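Hypothetical protein (Caulobacter vibrioides, PDB 2QAS) probably acts as an SspB-type adaptor that delivers ssrA-tagged proteins to the ClpX unfoldase for degradation. Local coordinates at residues H46-F51 / Y114-Q119. Residues are numbered along the deposited sequence; the frame is centred on the assembly and turned at random.
Sequences HLYITF and YDPSVQ
Y48 and Y114 face each other as an antiparallel hydrogen-bonded pair, Y48 N giving to Y114 O (2.9 Å) and Y114 N to Y48 O (3.1 Å). They join strands 47-52 and 110-115, the two inner, antiparallel neighbours of the four-stranded sheet, flanked within the chain by 71-76 and 120-123. The two tyrosines share one face of the sheet, where CB of Y48 lies 4.2 Å from CB of Y114. Beyond this pair the second strand turns off at P116, whose ring packs into the corner formed by the H46 and Y48 rings. Its CG reaches CE1 of Y48 at 3.5 Å, while CD sits over one face of the H46 imidazole, 4.2 Å from the ring centroid, a CH-pi contact displaced toward the rim. The H46 chi1 of 53° places CG between backbone N and carbonyl carbon, and the ring then crosses the proline at about a right angle, with S117 OG at its edge. On the other face of the sheet, CD2 of L47 meets the carboxylate of D115. That carboxylate shapes the turn: OD1 accepts from S117 N at 3.1 Å, forming an Asx turn, while OD2 is held by H45 ND1 and by Y16 OH of the second subunit, which brings the turn to the subunit interface. P44 O receives both H46 ND1 and S117 OG, tying the entry to strand 47-52 to the exit from strand 110-115. Three donors thus grip the D115 carboxylate, which would probably favour its charged form, so that polar bonds fix the turn while proline and aromatic rings pack its flank.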
loop_
_atom_site.group_PDB
_atom_site.type_symbol
_atom_site.label_atom_id
_atom_site.label_comp_id
_atom_site.label_asym_id
_atom_site.label_seq_id
_atom_site.Cartn_x
_atom_site.Cartn_y
_atom_site.Cartn_z
ATOM N N HIS A 46 -1.580 7.950 19.058
ATOM C CA HIS A 46 -0.138 8.005 19.239
ATOM C C HIS A 46 0.441 6.762 18.575
ATOM O O HIS A 46 -0.269 5.767 18.399
ATOM C CB HIS A 46 0.259 8.097 20.720
ATOM C CG HIS A 46 -0.331 7.038 21.592
ATOM N ND1 HIS A 46 -1.681 6.968 21.871
ATOM C CD2 HIS A 46 0.250 6.030 22.285
ATOM C CE1 HIS A 46 -1.904 5.962 22.698
ATOM N NE2 HIS A 46 -0.749 5.376 22.965
ATOM N N LEU A 47 1.719 6.803 18.205
ATOM C CA LEU A 47 2.299 5.669 17.494
ATOM C C LEU A 47 3.482 4.954 18.119
ATOM O O LEU A 47 4.302 5.553 18.793
ATOM C CB LEU A 47 2.698 6.108 16.075
ATOM C CG LEU A 47 1.727 7.050 15.342
ATOM C CD1 LEU A 47 2.283 7.415 13.981
ATOM C CD2 LEU A 47 0.364 6.391 15.191
ATOM N N TYR A 48 3.550 3.652 17.867
ATOM C CA TYR A 48 4.651 2.823 18.319
ATOM C C TYR A 48 5.281 2.295 17.037
ATOM O O TYR A 48 4.643 1.565 16.281
ATOM C CB TYR A 48 4.163 1.656 19.172
ATOM C CG TYR A 48 3.873 2.029 20.606
ATOM C CD1 TYR A 48 2.706 2.708 20.957
ATOM C CD2 TYR A 48 4.798 1.741 21.614
ATOM C CE1 TYR A 48 2.463 3.099 22.274
ATOM C CE2 TYR A 48 4.569 2.124 22.937
ATOM C CZ TYR A 48 3.400 2.803 23.261
ATOM O OH TYR A 48 3.187 3.186 24.572
ATOM N N ILE A 49 6.520 2.690 16.783
ATOM C CA ILE A 49 7.231 2.260 15.594
ATOM C C ILE A 49 8.377 1.345 15.997
ATOM O O ILE A 49 9.188 1.705 16.850
ATOM C CB ILE A 49 7.864 3.460 14.842
ATOM C CG1 ILE A 49 6.824 4.547 14.591
ATOM C CG2 ILE A 49 8.483 2.988 13.546
ATOM C CD1 ILE A 49 5.693 4.089 13.771
ATOM N N THR A 50 8.458 0.165 15.394
ATOM C CA THR A 50 9.555 -0.735 15.715
ATOM C C THR A 50 10.380 -0.925 14.455
ATOM O O THR A 50 9.829 -1.133 13.382
ATOM C CB THR A 50 9.044 -2.096 16.205
ATOM O OG1 THR A 50 8.109 -1.900 17.276
ATOM C CG2 THR A 50 10.201 -2.940 16.709
ATOM N N PHE A 51 11.699 -0.837 14.578
ATOM C CA PHE A 51 12.574 -0.993 13.420
ATOM C C PHE A 51 13.884 -1.723 13.704
ATOM O O PHE A 51 14.330 -1.838 14.854
ATOM C CB PHE A 51 12.919 0.367 12.829
ATOM C CG PHE A 51 13.713 1.243 13.757
ATOM C CD1 PHE A 51 13.091 1.916 14.803
ATOM C CD2 PHE A 51 15.088 1.388 13.588
ATOM C CE1 PHE A 51 13.825 2.722 15.666
ATOM C CE2 PHE A 51 15.837 2.189 14.442
ATOM C CZ PHE A 51 15.207 2.862 15.486
ATOM N N TYR A 114 1.955 0.223 15.498
ATOM C CA TYR A 114 0.838 0.049 16.416
ATOM C C TYR A 114 0.324 1.361 17.010
ATOM O O TYR A 114 1.103 2.179 17.488
ATOM C CB TYR A 114 1.256 -0.904 17.555
ATOM C CG TYR A 114 0.124 -1.292 18.489
ATOM C CD1 TYR A 114 -1.014 -1.929 18.000
ATOM C CD2 TYR A 114 0.172 -0.988 19.854
ATOM C CE1 TYR A 114 -2.085 -2.257 18.837
ATOM C CE2 TYR A 114 -0.906 -1.310 20.713
ATOM C CZ TYR A 114 -2.028 -1.946 20.192
ATOM O OH TYR A 114 -3.099 -2.274 21.000
ATOM N N ASP A 115 -0.990 1.557 16.961
ATOM C CA ASP A 115 -1.624 2.738 17.537
ATOM C C ASP A 115 -2.605 2.211 18.580
ATOM O O ASP A 115 -3.731 1.857 18.253
ATOM C CB ASP A 115 -2.402 3.532 16.487
ATOM C CG ASP A 115 -3.065 4.779 17.070
ATOM O OD1 ASP A 115 -3.256 4.852 18.308
ATOM O OD2 ASP A 115 -3.412 5.696 16.294
ATOM N N PRO A 116 -2.183 2.150 19.849
ATOM C CA PRO A 116 -2.985 1.667 20.981
ATOM C C PRO A 116 -4.416 2.200 21.090
ATOM O O PRO A 116 -5.288 1.508 21.601
ATOM C CB PRO A 116 -2.145 2.075 22.195
ATOM C CG PRO A 116 -0.764 1.944 21.692
ATOM C CD PRO A 116 -0.846 2.571 20.309
ATOM N N SER A 117 -4.646 3.426 20.622
ATOM C CA SER A 117 -5.962 4.064 20.706
ATOM C C SER A 117 -7.117 3.360 20.004
ATOM O O SER A 117 -8.253 3.358 20.503
ATOM C CB SER A 117 -5.880 5.503 20.198
ATOM O OG SER A 117 -5.318 6.342 21.190
ATOM N N VAL A 118 -6.827 2.787 18.840
ATOM C CA VAL A 118 -7.832 2.081 18.055
ATOM C C VAL A 118 -7.321 0.672 17.796
ATOM O O VAL A 118 -7.819 -0.039 16.934
ATOM C CB VAL A 118 -8.097 2.804 16.708
ATOM C CG1 VAL A 118 -8.763 4.150 16.964
ATOM C CG2 VAL A 118 -6.782 3.019 15.954
ATOM N N GLN A 119 -6.310 0.281 18.560
ATOM C CA GLN A 119 -5.719 -1.041 18.437
ATOM C C GLN A 119 -5.418 -1.470 17.009
ATOM O O GLN A 119 -5.601 -2.635 16.649
ATOM C CB GLN A 119 -6.625 -2.073 19.094
ATOM C CG GLN A 119 -6.743 -1.920 20.599
ATOM C CD GLN A 119 -7.853 -2.781 21.158
ATOM O OE1 GLN A 119 -7.831 -4.011 21.029
ATOM N NE2 GLN A 119 -8.842 -2.140 21.773
#